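Local coordinates for branched-chain-amino-acid aminotransferase (Thermoproteus uzoniensis 768-20, PDB 6THQ), which probably catalyses the pyridoxal-phosphate-dependent transfer of the amino group from leucine, isoleucine or valine to 2-oxoglutarate, at residues I131-Y136 against G259-I264; M64-R69 against E221-E226; G41-I46 against Y103-A108. All blocks are in the same frame, centred on the assembly; numbering follows the deposited sequence.

From the N terminus, 41-46 is the first segment to be used. In interaction 3 it pairs with 103-108, joining two strands of the seven-stranded antiparallel sheet and closing a loop of which about half is helical. Helix 60-74 lies in that loop, and its residues 64-69 reach forward to 221-226, so interaction 2 crosses interaction 3; the Arg66-Glu44 salt bridge joins the two. Interaction 1 opens on the neighbouring strand 124-132 after interaction 3 has closed, and the two stand in series. Its partner, 259-264, comes later than 221-226, which makes interactions 1 and 2 cross as well. Together the contacts bring elements of the antiparallel sheet, the mixed sheet and two helices around one cofactor site.

Interaction 1. Residues I131-Y136 against G259-I264; sequences IPFGKY and GTAAEI. With PY5 (2-[O-phosphonopyridoxyl]-amino-pentanoic acid), chain E; PLP (pyridoxal-5'-phosphate), chain D.
Tyr136 and Ala262 mark the closest backbone approach, with their CA atoms 5.4 Å apart. Segment 131-136 leaves strand 124-132 and passes the turn that follows strand 254-259, in which residues 260-262 have helical backbone angles and Gly259 N donates to Glu263 O. A water molecule bridges the two backbones: it accepts from Tyr136 N at 2.9 Å and donates to Ala261 O, and more weakly to Ala262 O.

The Tyr136 ring, carried by a CG anti to the backbone N (chi1 -172°), lays one face over the methyl group of Ala261. Their CG and CB atoms are 4.1 Å apart, with the methyl displaced toward the rim of the ring. Phe133 also touches this methyl, obliquely, CE2 to Ala261 CB being 4.3 Å, and its ring meets that of Tyr103. At the outer margin, Lys135 crosses Glu263 at about a right angle. Its bent chain carries NZ to the syn side of the carboxylate, 3.1 Å from Glu263 OE1, in a salt bridge, while Glu263 OE2 is hydrogen-bonded to Tyr49 OH.

The same turn also lines the cofactor site, occupied alternatively by PLP or PY5. Thr260 N donates to O1P of the phosphate in either ligand, and Ala261 N points almost straight at PY5 OXT, 3.1 Å away (172°). Apolar packing, a bridging water and a salt bridge thus join 131-136 to a turn whose consecutive amide N-H groups serve the ligand, and Ala261 belongs to both: its methyl is packed by Tyr136 while its N-H holds the substrate-like carboxylate.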
loop_
_atom_site.group_PDB
_atom_site.type_symbol
_atom_site.label_atom_id
_atom_site.label_comp_id
_atom_site.label_asym_id
_atom_site.label_seq_id
_atom_site.Cartn_x
_atom_site.Cartn_y
_atom_site.Cartn_z
ATOM N N ILE A 131 -13.140 -13.742 -13.373
ATOM C CA ILE A 131 -13.461 -14.761 -12.454
ATOM C C ILE A 131 -14.974 -14.820 -12.225
ATOM O O ILE A 131 -15.628 -13.809 -12.092
ATOM C CB ILE A 131 -12.549 -14.649 -11.200
ATOM C CG1 ILE A 131 -13.297 -14.540 -9.898
ATOM C CG2 ILE A 131 -11.464 -13.568 -11.374
ATOM C CD1 ILE A 131 -12.307 -14.457 -8.731
ATOM N N PRO A 132 -15.529 -16.032 -12.208
ATOM C CA PRO A 132 -16.930 -16.203 -11.863
ATOM C C PRO A 132 -17.254 -15.527 -10.556
ATOM O O PRO A 132 -16.513 -15.690 -9.589
ATOM C CB PRO A 132 -17.068 -17.724 -11.735
ATOM C CG PRO A 132 -16.175 -18.179 -12.806
ATOM C CD PRO A 132 -14.953 -17.290 -12.717
ATOM N N PHE A 133 -18.362 -14.800 -10.518
ATOM C CA PHE A 133 -18.647 -14.007 -9.336
ATOM C C PHE A 133 -20.132 -13.783 -9.216
ATOM O O PHE A 133 -20.754 -13.311 -10.157
ATOM C CB PHE A 133 -17.895 -12.651 -9.482
ATOM C CG PHE A 133 -17.600 -11.977 -8.186
ATOM C CD1 PHE A 133 -16.487 -12.356 -7.420
ATOM C CD2 PHE A 133 -18.426 -10.976 -7.712
ATOM C CE1 PHE A 133 -16.211 -11.737 -6.202
ATOM C CE2 PHE A 133 -18.156 -10.358 -6.505
ATOM C CZ PHE A 133 -17.056 -10.722 -5.746
ATOM N N GLY A 134 -20.719 -14.090 -8.072
ATOM C CA GLY A 134 -22.148 -13.789 -7.855
ATOM C C GLY A 134 -22.275 -12.503 -7.012
ATOM O O GLY A 134 -21.619 -11.500 -7.328
ATOM N N LYS A 135 -23.077 -12.527 -5.939
ATOM C CA LYS A 135 -23.287 -11.369 -5.059
ATOM C C LYS A 135 -22.162 -11.178 -4.008
ATOM O O LYS A 135 -21.690 -12.149 -3.439
ATOM C CB LYS A 135 -24.660 -11.468 -4.336
ATOM C CG LYS A 135 -25.861 -11.765 -5.243
ATOM C CD LYS A 135 -26.423 -10.505 -5.915
ATOM C CE LYS A 135 -27.132 -10.728 -7.271
ATOM N NZ LYS A 135 -26.256 -10.332 -8.440
ATOM N N TYR A 136 -21.761 -9.923 -3.735
ATOM C CA TYR A 136 -20.746 -9.580 -2.701
ATOM C C TYR A 136 -21.329 -9.256 -1.334
ATOM O O TYR A 136 -20.705 -9.541 -0.309
ATOM C CB TYR A 136 -19.954 -8.373 -3.156
ATOM C CG TYR A 136 -18.732 -7.985 -2.324
ATOM C CD1 TYR A 136 -17.637 -8.857 -2.191
ATOM C CD2 TYR A 136 -18.624 -6.719 -1.765
ATOM C CE1 TYR A 136 -16.493 -8.490 -1.487
ATOM C CE2 TYR A 136 -17.458 -6.331 -1.085
ATOM C CZ TYR A 136 -16.399 -7.221 -0.926
ATOM O OH TYR A 136 -15.220 -6.860 -0.255
ATOM N N GLY A 259 -21.174 -0.062 -5.827
ATOM C CA GLY A 259 -19.843 -0.406 -6.286
ATOM C C GLY A 259 -19.907 -1.519 -7.302
ATOM O O GLY A 259 -20.938 -2.174 -7.406
ATOM N N THR A 260 -18.822 -1.717 -8.054
ATOM C CA THR A 260 -18.826 -2.736 -9.045
ATOM C C THR A 260 -19.207 -4.114 -8.461
ATOM O O THR A 260 -20.192 -4.768 -8.885
ATOM C CB THR A 260 -17.540 -2.763 -9.828
ATOM O OG1 THR A 260 -17.426 -1.499 -10.493
ATOM C CG2 THR A 260 -17.617 -3.884 -10.906
ATOM N N ALA A 261 -18.447 -4.556 -7.480
ATOM C CA ALA A 261 -18.714 -5.815 -6.796
ATOM C C ALA A 261 -20.005 -5.731 -6.020
ATOM O O ALA A 261 -20.808 -6.680 -6.056
ATOM C CB ALA A 261 -17.576 -6.137 -5.813
ATOM N N ALA A 262 -20.191 -4.617 -5.287
ATOM C CA ALA A 262 -21.295 -4.486 -4.380
ATOM C C ALA A 262 -22.643 -4.289 -5.072
ATOM O O ALA A 262 -23.709 -4.447 -4.433
ATOM C CB ALA A 262 -21.059 -3.299 -3.475
ATOM N N GLU A 263 -22.594 -3.847 -6.319
ATOM C CA GLU A 263 -23.833 -3.447 -7.031
ATOM C C GLU A 263 -24.591 -2.325 -6.294
ATOM O O GLU A 263 -23.982 -1.335 -5.902
ATOM C CB GLU A 263 -24.705 -4.681 -7.276
ATOM C CG GLU A 263 -23.940 -5.685 -8.148
ATOM C CD GLU A 263 -24.683 -6.974 -8.417
ATOM O OE1 GLU A 263 -25.464 -7.449 -7.540
ATOM O OE2 GLU A 263 -24.464 -7.503 -9.513
ATOM N N ILE A 264 -25.884 -2.493 -6.076
ATOM C CA ILE A 264 -26.661 -1.539 -5.262
ATOM C C ILE A 264 -27.223 -2.286 -4.090
ATOM O O ILE A 264 -28.084 -3.061 -4.287
ATOM C CB ILE A 264 -27.833 -0.889 -6.038
ATOM C CG1 ILE A 264 -27.407 -0.528 -7.456
ATOM C CG2 ILE A 264 -28.378 0.285 -5.294
ATOM C CD1 ILE A 264 -26.461 0.608 -7.507
HETATM N N1 PY5 E . -14.795 2.863 -2.804
HETATM C C2 PY5 E . -13.881 1.874 -2.619
HETATM C C2A PY5 E . -12.945 1.953 -1.441
HETATM C C3 PY5 E . -13.898 0.681 -3.535
HETATM O O3 PY5 E . -13.039 -0.379 -3.375
HETATM C C4 PY5 E . -14.905 0.679 -4.653
HETATM C C4A PY5 E . -15.013 -0.481 -5.640
HETATM C C5 PY5 E . -15.809 1.854 -4.746
HETATM C C6 PY5 E . -15.683 2.879 -3.814
HETATM C C5A PY5 E . -16.843 1.909 -5.867
HETATM O O4P PY5 E . -16.157 1.871 -7.127
HETATM P P PY5 E . -16.833 1.410 -8.515
HETATM O O1P PY5 E . -16.705 -0.092 -8.508
HETATM O O2P PY5 E . -18.279 1.787 -8.377
HETATM O O3P PY5 E . -16.022 2.161 -9.562
HETATM N N PY5 E . -13.696 -1.064 -5.652
HETATM C CA PY5 E . -13.597 -2.493 -5.488
HETATM C C PY5 E . -14.565 -3.005 -6.542
HETATM O O PY5 E . -13.872 -3.263 -7.521
HETATM C CB PY5 E . -13.617 -2.979 -4.010
HETATM C CG PY5 E . -12.360 -3.798 -3.683
HETATM C CD PY5 E . -12.686 -5.266 -3.966
HETATM O OXT PY5 E . -15.838 -3.096 -6.516
HETATM N N1 PLP D . -14.438 2.600 -3.325
HETATM C C2 PLP D . -13.332 1.826 -3.323
HETATM C C2A PLP D . -12.404 2.019 -2.171
HETATM C C3 PLP D . -13.131 0.790 -4.386
HETATM O O3 PLP D . -12.053 -0.055 -4.444
HETATM C C4 PLP D . -14.170 0.695 -5.454
HETATM C C4A PLP D . -14.009 -0.315 -6.583
HETATM C C5 PLP D . -15.322 1.637 -5.326
HETATM C C6 PLP D . -15.386 2.533 -4.260
HETATM C C5A PLP D . -16.464 1.647 -6.318
HETATM O O4P PLP D . -16.006 2.103 -7.570
HETATM P P PLP D . -16.701 1.467 -8.859
HETATM O O1P PLP D . -16.491 -0.007 -8.612
HETATM O O2P PLP D . -18.143 1.867 -8.768
HETATM O O3P PLP D . -15.917 2.107 -9.978
HETATM O O HOH W 1 -23.416 -7.627 -4.497
#

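Interaction 2. Residues M64-R69 against E221-E226; sequences MERLLR and EGITRE. With PLP (pyridoxal-5'-phosphate), chain D; PY5 (2-[O-phosphonopyridoxyl]-amino-pentanoic acid), chain E.
Arg66 lays its guanidinium beside the chain at Glu221-Ile223 and spans from helix 60-74 to the loop leading into helix 223-234; the nearest CA atoms of the two segments, those of Arg66 and Glu221, are 9.0 Å apart. The side chain runs out extended through its first two torsions and bends at the third (chi3 71°), which turns the flat group edge-on to the bound phosphate. NH1 serves two acceptors. It donates to Glu221 O at 3.0 Å, an oxygen lying almost in the guanidinium plane although the nitrogen stands well above the plane of the carbonyl, and it donates to the phosphate, 2.6 Å from PLP O3P. NH2 adds a weak bond to the same O3P. Ile223 packs over one face of the guanidinium, its CG1 lying 3.5 Å from Arg66 NH1, so the group is met from above as well as along its edge. Behind it, Glu44 OE2 forms a salt bridge with Arg66 NE and helps to fix the rotation of the plane.

Arg66 CA lies off-centre over one face of the Arg69 guanidinium. The carboxylate of Glu221 comes near this group, but Arg69 NH2 and Glu221 OE1 are 4.3 Å apart with no N-H directed at the oxygen, leaving only a general attraction of charge.

Backbone N-H groups and threonine hydroxyls supply further partners of the phosphate. Ile223 N donates to PLP O3P in a nearly straight bond of 2.7 Å (177°), and Thr224 N reaches O2P, which Thr224 OG1 also meets; PY5, the alternative occupant, keeps these bonds. Thr260 attends to O1P. With Gly222 at the N-cap of helix 223-234, this is a phosphate-binding cup at a helix N terminus, completed by an arginine, in the cofactor site of a class-IV aminotransferase.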
loop_
_atom_site.group_PDB
_atom_site.type_symbol
_atom_site.label_atom_id
_atom_site.label_comp_id
_atom_site.label_asym_id
_atom_site.label_seq_id
_atom_site.Cartn_x
_atom_site.Cartn_y
_atom_site.Cartn_z
ATOM N N MET A 64 -11.239 1.352 -17.974
ATOM C CA MET A 64 -9.853 1.361 -18.484
ATOM C C MET A 64 -9.258 2.779 -18.560
ATOM O O MET A 64 -8.067 2.982 -18.325
ATOM C CB MET A 64 -9.711 0.597 -19.816
ATOM C CG MET A 64 -10.045 -0.889 -19.700
ATOM S SD MET A 64 -8.909 -1.614 -18.483
ATOM C CE MET A 64 -9.402 -3.306 -18.391
ATOM N N GLU A 65 -10.071 3.773 -18.858
ATOM C CA GLU A 65 -9.582 5.121 -18.774
ATOM C C GLU A 65 -9.251 5.521 -17.319
ATOM O O GLU A 65 -8.327 6.302 -17.121
ATOM C CB GLU A 65 -10.577 6.101 -19.339
ATOM C CG GLU A 65 -10.667 6.040 -20.828
ATOM C CD GLU A 65 -11.779 6.940 -21.362
ATOM O OE1 GLU A 65 -12.554 7.573 -20.560
ATOM O OE2 GLU A 65 -11.891 7.011 -22.607
ATOM N N ARG A 66 -10.006 5.018 -16.334
ATOM C CA ARG A 66 -9.765 5.298 -14.933
ATOM C C ARG A 66 -8.444 4.622 -14.521
ATOM O O ARG A 66 -7.658 5.210 -13.754
ATOM C CB ARG A 66 -10.905 4.855 -14.003
ATOM C CG ARG A 66 -10.654 5.326 -12.546
ATOM C CD ARG A 66 -11.855 5.100 -11.683
ATOM N NE ARG A 66 -12.059 3.660 -11.406
ATOM C CZ ARG A 66 -13.086 3.132 -10.730
ATOM N NH1 ARG A 66 -14.048 3.897 -10.252
ATOM N NH2 ARG A 66 -13.197 1.818 -10.560
ATOM N N LEU A 67 -8.195 3.421 -15.039
ATOM C CA LEU A 67 -6.966 2.663 -14.745
ATOM C C LEU A 67 -5.821 3.544 -15.113
ATOM O O LEU A 67 -4.877 3.715 -14.313
ATOM C CB LEU A 67 -6.891 1.314 -15.505
ATOM C CG LEU A 67 -5.674 0.475 -15.087
ATOM C CD1 LEU A 67 -5.932 -0.366 -13.872
ATOM C CD2 LEU A 67 -5.231 -0.447 -16.168
ATOM N N LEU A 68 -5.908 4.163 -16.276
ATOM C CA LEU A 68 -4.806 5.011 -16.741
ATOM C C LEU A 68 -4.763 6.327 -15.979
ATOM O O LEU A 68 -3.686 6.853 -15.812
ATOM C CB LEU A 68 -4.872 5.315 -18.262
ATOM C CG LEU A 68 -4.747 4.056 -19.128
ATOM C CD1 LEU A 68 -5.012 4.435 -20.579
ATOM C CD2 LEU A 68 -3.443 3.317 -19.029
ATOM N N ARG A 69 -5.917 6.887 -15.553
ATOM C CA ARG A 69 -5.902 8.105 -14.703
ATOM C C ARG A 69 -5.207 7.793 -13.352
ATOM O O ARG A 69 -4.352 8.582 -12.876
ATOM C CB ARG A 69 -7.299 8.704 -14.493
ATOM C CG ARG A 69 -7.701 9.719 -15.574
ATOM C CD ARG A 69 -8.989 10.526 -15.279
ATOM N NE ARG A 69 -9.974 9.757 -14.493
ATOM C CZ ARG A 69 -10.970 9.021 -15.010
ATOM N NH1 ARG A 69 -11.118 8.941 -16.333
ATOM N NH2 ARG A 69 -11.811 8.373 -14.196
ATOM N N GLU A 221 -13.580 7.888 -7.048
ATOM C CA GLU A 221 -14.572 8.372 -8.006
ATOM C C GLU A 221 -15.210 7.126 -8.694
ATOM O O GLU A 221 -14.789 6.741 -9.782
ATOM C CB GLU A 221 -13.881 9.269 -9.018
ATOM C CG GLU A 221 -14.867 9.851 -9.979
ATOM C CD GLU A 221 -14.312 10.915 -10.948
ATOM O OE1 GLU A 221 -13.064 11.050 -11.109
ATOM O OE2 GLU A 221 -15.217 11.555 -11.587
ATOM N N GLY A 222 -16.169 6.482 -8.009
ATOM C CA GLY A 222 -16.699 5.197 -8.420
ATOM C C GLY A 222 -17.510 5.316 -9.722
ATOM O O GLY A 222 -18.225 6.332 -9.957
ATOM N N ILE A 223 -17.418 4.296 -10.571
ATOM C CA ILE A 223 -18.164 4.330 -11.808
ATOM C C ILE A 223 -19.638 3.906 -11.509
ATOM O O ILE A 223 -20.564 4.335 -12.209
ATOM C CB ILE A 223 -17.512 3.402 -12.818
ATOM C CG1 ILE A 223 -16.028 3.739 -13.080
ATOM C CG2 ILE A 223 -18.435 3.134 -13.978
ATOM C CD1 ILE A 223 -15.559 4.525 -14.235
ATOM N N THR A 224 -19.882 3.105 -10.473
ATOM C CA THR A 224 -21.231 2.856 -10.073
ATOM C C THR A 224 -21.899 4.108 -9.546
ATOM O O THR A 224 -23.057 4.409 -9.884
ATOM C CB THR A 224 -21.300 1.795 -9.006
ATOM O OG1 THR A 224 -20.491 0.705 -9.449
ATOM C CG2 THR A 224 -22.745 1.318 -8.769
ATOM N N ARG A 225 -21.169 4.835 -8.703
ATOM C CA ARG A 225 -21.585 6.128 -8.169
ATOM C C ARG A 225 -22.060 7.003 -9.339
ATOM O O ARG A 225 -23.150 7.595 -9.292
ATOM C CB ARG A 225 -20.385 6.760 -7.424
ATOM C CG ARG A 225 -20.584 8.155 -6.837
ATOM C CD ARG A 225 -19.269 8.689 -6.304
ATOM N NE ARG A 225 -19.469 10.010 -5.678
ATOM C CZ ARG A 225 -19.469 11.163 -6.350
ATOM N NH1 ARG A 225 -19.243 11.137 -7.616
ATOM N NH2 ARG A 225 -19.688 12.329 -5.752
ATOM N N GLU A 226 -21.230 7.113 -10.367
ATOM C CA GLU A 226 -21.552 7.932 -11.515
ATOM C C GLU A 226 -22.802 7.422 -12.229
ATOM O O GLU A 226 -23.684 8.193 -12.565
ATOM C CB GLU A 226 -20.366 7.983 -12.452
ATOM C CG GLU A 226 -20.441 9.144 -13.448
ATOM C CD GLU A 226 -19.447 8.982 -14.586
ATOM O OE1 GLU A 226 -18.293 8.557 -14.288
ATOM O OE2 GLU A 226 -19.800 9.282 -15.770
HETATM N N1 PLP D . -14.438 2.600 -3.325
HETATM C C2 PLP D . -13.332 1.826 -3.323
HETATM C C2A PLP D . -12.404 2.019 -2.171
HETATM C C3 PLP D . -13.131 0.790 -4.386
HETATM O O3 PLP D . -12.053 -0.055 -4.444
HETATM C C4 PLP D . -14.170 0.695 -5.454
HETATM C C4A PLP D . -14.009 -0.315 -6.583
HETATM C C5 PLP D . -15.322 1.637 -5.326
HETATM C C6 PLP D . -15.386 2.533 -4.260
HETATM C C5A PLP D . -16.464 1.647 -6.318
HETATM O O4P PLP D . -16.006 2.103 -7.570
HETATM P P PLP D . -16.701 1.467 -8.859
HETATM O O1P PLP D . -16.491 -0.007 -8.612
HETATM O O2P PLP D . -18.143 1.867 -8.768
HETATM O O3P PLP D . -15.917 2.107 -9.978
HETATM N N1 PY5 E . -14.795 2.863 -2.804
HETATM C C2 PY5 E . -13.881 1.874 -2.619
HETATM C C2A PY5 E . -12.945 1.953 -1.441
HETATM C C3 PY5 E . -13.898 0.681 -3.535
HETATM O O3 PY5 E . -13.039 -0.379 -3.375
HETATM C C4 PY5 E . -14.905 0.679 -4.653
HETATM C C4A PY5 E . -15.013 -0.481 -5.640
HETATM C C5 PY5 E . -15.809 1.854 -4.746
HETATM C C6 PY5 E . -15.683 2.879 -3.814
HETATM C C5A PY5 E . -16.843 1.909 -5.867
HETATM O O4P PY5 E . -16.157 1.871 -7.127
HETATM P P PY5 E . -16.833 1.410 -8.515
HETATM O O1P PY5 E . -16.705 -0.092 -8.508
HETATM O O2P PY5 E . -18.279 1.787 -8.377
HETATM O O3P PY5 E . -16.022 2.161 -9.562
HETATM N N PY5 E . -13.696 -1.064 -5.652
HETATM C CA PY5 E . -13.597 -2.493 -5.488
HETATM C C PY5 E . -14.565 -3.005 -6.542
HETATM O O PY5 E . -13.872 -3.263 -7.521
HETATM C CB PY5 E . -13.617 -2.979 -4.010
HETATM C CG PY5 E . -12.360 -3.798 -3.683
HETATM C CD PY5 E . -12.686 -5.266 -3.966
HETATM O OXT PY5 E . -15.838 -3.096 -6.516
#

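Interaction 3. Residues G41-I46 against Y103-A108. With PY5 (2-[O-phosphonopyridoxyl]-amino-pentanoic acid), chain E.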
loop_
_atom_site.group_PDB
_atom_site.type_symbol
_atom_site.label_atom_id
_atom_site.label_comp_id
_atom_site.label_asym_id
_atom_site.label_seq_id
_atom_site.Cartn_x
_atom_site.Cartn_y
_atom_site.Cartn_z
ATOM N N GLY A 41 1.202 0.130 -7.339
ATOM C CA GLY A 41 0.485 -0.230 -8.561
ATOM C C GLY A 41 -0.935 0.292 -8.608
ATOM O O GLY A 41 -1.368 0.978 -7.704
ATOM N N VAL A 42 -1.671 -0.020 -9.670
ATOM C CA VAL A 42 -3.089 0.411 -9.782
ATOM C C VAL A 42 -3.878 -0.798 -10.246
ATOM O O VAL A 42 -3.316 -1.681 -10.852
ATOM C CB VAL A 42 -3.300 1.641 -10.663
ATOM C CG1 VAL A 42 -2.529 2.846 -10.092
ATOM C CG2 VAL A 42 -2.879 1.417 -12.125
ATOM N N PHE A 43 -5.156 -0.863 -9.913
ATOM C CA PHE A 43 -6.004 -1.937 -10.360
ATOM C C PHE A 43 -7.443 -1.451 -10.711
ATOM O O PHE A 43 -7.762 -0.274 -10.566
ATOM C CB PHE A 43 -6.068 -3.042 -9.336
ATOM C CG PHE A 43 -6.762 -2.664 -8.064
ATOM C CD1 PHE A 43 -6.096 -1.874 -7.080
ATOM C CD2 PHE A 43 -8.057 -3.115 -7.793
ATOM C CE1 PHE A 43 -6.739 -1.573 -5.867
ATOM C CE2 PHE A 43 -8.695 -2.821 -6.589
ATOM C CZ PHE A 43 -8.039 -2.044 -5.636
ATOM N N GLU A 44 -8.294 -2.365 -11.195
ATOM C CA GLU A 44 -9.667 -2.067 -11.526
ATOM C C GLU A 44 -10.556 -3.207 -11.103
ATOM O O GLU A 44 -10.083 -4.294 -10.711
ATOM C CB GLU A 44 -9.844 -1.763 -13.032
ATOM C CG GLU A 44 -9.635 -0.291 -13.429
ATOM C CD GLU A 44 -10.602 0.655 -12.694
ATOM O OE1 GLU A 44 -11.711 0.195 -12.284
ATOM O OE2 GLU A 44 -10.275 1.850 -12.500
ATOM N N GLY A 45 -11.855 -2.945 -11.149
ATOM C CA GLY A 45 -12.901 -3.906 -10.859
ATOM C C GLY A 45 -13.948 -3.692 -11.960
ATOM O O GLY A 45 -14.482 -2.601 -12.081
ATOM N N ILE A 46 -14.217 -4.729 -12.782
ATOM C CA ILE A 46 -15.130 -4.620 -13.906
ATOM C C ILE A 46 -16.035 -5.816 -13.905
ATOM O O ILE A 46 -15.586 -6.949 -13.721
ATOM C CB ILE A 46 -14.416 -4.528 -15.249
ATOM C CG1 ILE A 46 -13.277 -3.535 -15.202
ATOM C CG2 ILE A 46 -15.429 -4.020 -16.280
ATOM C CD1 ILE A 46 -12.415 -3.440 -16.460
ATOM N N TYR A 103 -16.467 -11.138 -12.352
ATOM C CA TYR A 103 -15.694 -10.016 -11.899
ATOM C C TYR A 103 -14.342 -10.018 -12.561
ATOM O O TYR A 103 -13.668 -11.008 -12.561
ATOM C CB TYR A 103 -15.604 -10.016 -10.379
ATOM C CG TYR A 103 -14.886 -8.817 -9.787
ATOM C CD1 TYR A 103 -13.481 -8.786 -9.704
ATOM C CD2 TYR A 103 -15.597 -7.699 -9.335
ATOM C CE1 TYR A 103 -12.813 -7.659 -9.157
ATOM C CE2 TYR A 103 -14.952 -6.586 -8.767
ATOM C CZ TYR A 103 -13.559 -6.565 -8.683
ATOM O OH TYR A 103 -12.924 -5.485 -8.135
ATOM N N ILE A 104 -13.953 -8.907 -13.158
ATOM C CA ILE A 104 -12.697 -8.807 -13.899
ATOM C C ILE A 104 -11.726 -7.911 -13.125
ATOM O O ILE A 104 -12.056 -6.796 -12.771
ATOM C CB ILE A 104 -12.968 -8.289 -15.332
ATOM C CG1 ILE A 104 -13.827 -9.350 -16.059
ATOM C CG2 ILE A 104 -11.707 -8.059 -16.157
ATOM C CD1 ILE A 104 -14.782 -8.745 -17.078
ATOM N N ARG A 105 -10.529 -8.433 -12.867
ATOM C CA ARG A 105 -9.445 -7.716 -12.240
ATOM C C ARG A 105 -8.268 -7.397 -13.155
ATOM O O ARG A 105 -7.396 -8.225 -13.333
ATOM C CB ARG A 105 -8.944 -8.515 -11.020
ATOM C CG ARG A 105 -7.753 -7.887 -10.246
ATOM C CD ARG A 105 -7.945 -6.398 -9.798
ATOM N NE ARG A 105 -9.122 -6.167 -8.938
ATOM C CZ ARG A 105 -9.195 -6.471 -7.633
ATOM N NH1 ARG A 105 -8.163 -7.050 -6.986
ATOM N NH2 ARG A 105 -10.315 -6.194 -6.947
ATOM N N PRO A 106 -8.211 -6.180 -13.716
ATOM C CA PRO A 106 -6.920 -5.721 -14.272
ATOM C C PRO A 106 -6.013 -5.213 -13.122
ATOM O O PRO A 106 -6.513 -4.585 -12.208
ATOM C CB PRO A 106 -7.294 -4.545 -15.146
ATOM C CG PRO A 106 -8.802 -4.562 -15.224
ATOM C CD PRO A 106 -9.293 -5.241 -13.974
ATOM N N VAL A 107 -4.712 -5.494 -13.165
ATOM C CA VAL A 107 -3.786 -4.964 -12.216
ATOM C C VAL A 107 -2.524 -4.567 -12.948
ATOM O O VAL A 107 -2.024 -5.335 -13.735
ATOM C CB VAL A 107 -3.533 -5.960 -11.070
ATOM C CG1 VAL A 107 -3.212 -7.349 -11.579
ATOM C CG2 VAL A 107 -2.426 -5.441 -10.112
ATOM N N ALA A 108 -2.031 -3.350 -12.718
ATOM C CA ALA A 108 -0.846 -2.819 -13.364
ATOM C C ALA A 108 0.251 -2.664 -12.282
ATOM O O ALA A 108 0.030 -2.015 -11.253
ATOM C CB ALA A 108 -1.148 -1.471 -13.980
HETATM N N1 PY5 E . -14.795 2.863 -2.804
HETATM C C2 PY5 E . -13.881 1.874 -2.619
HETATM C C2A PY5 E . -12.945 1.953 -1.441
HETATM C C3 PY5 E . -13.898 0.681 -3.535
HETATM O O3 PY5 E . -13.039 -0.379 -3.375
HETATM C C4 PY5 E . -14.905 0.679 -4.653
HETATM C C4A PY5 E . -15.013 -0.481 -5.640
HETATM C C5 PY5 E . -15.809 1.854 -4.746
HETATM C C6 PY5 E . -15.683 2.879 -3.814
HETATM C C5A PY5 E . -16.843 1.909 -5.867
HETATM O O4P PY5 E . -16.157 1.871 -7.127
HETATM P P PY5 E . -16.833 1.410 -8.515
HETATM O O1P PY5 E . -16.705 -0.092 -8.508
HETATM O O2P PY5 E . -18.279 1.787 -8.377
HETATM O O3P PY5 E . -16.022 2.161 -9.562
HETATM N N PY5 E . -13.696 -1.064 -5.652
HETATM C CA PY5 E . -13.597 -2.493 -5.488
HETATM C C PY5 E . -14.565 -3.005 -6.542
HETATM O O PY5 E . -13.872 -3.263 -7.521
HETATM C CB PY5 E . -13.617 -2.979 -4.010
HETATM C CG PY5 E . -12.360 -3.798 -3.683
HETATM C CD PY5 E . -12.686 -5.266 -3.966
HETATM O OXT PY5 E . -15.838 -3.096 -6.516
#
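Gly45 and Tyr103 meet at the substrate side of the site, where Gly45 CA is 3.1 Å from Tyr103 OH. The hydroxyl also approaches PY5 O, but that separation is so short that its exact length is doubtful. From behind, Arg105 NH2 donates to Tyr103 OH at 3.0 Å, and the hydroxyl oxygen lies close to the guanidinium plane.

Arg105 in turn donates through NE to Glu44 O, 2.8 Å away. Phe43 comes over one face of its guanidinium: CD2 is 3.4 Å from Arg105 NE, and the two planes are 59° apart. A first torsion of 67° sets the phenyl ring between the backbone N and carbonyl carbon of Phe43, within reach of Arg105.

The scaffold is an antiparallel ladder joining strands 42-50 and 102-110, neighbours in the seven-stranded antiparallel sheet, with Val42-Ala108 and Ile46-Ile104 as hydrogen-bonded pairs and Phe43-Val107 as a non-hydrogen-bonded one. Midway, Glu44 N donates to Pro106 O, but proline has no N-H to return, and the Arg105 side chain supplies the donor for Glu44 O. The ring of Pro106 packs against Glu44 CB and, through CG, meets Ile46 CD1 at 4.0 Å.

Further out, Glu44 OE1 is hydrogen-bonded to ND1 of His63, a residue of the cofactor site. Across the dimer interface, Asn37 and Tyr38 of the second subunit hydrogen-bond to NH1 and NH2 of Arg105.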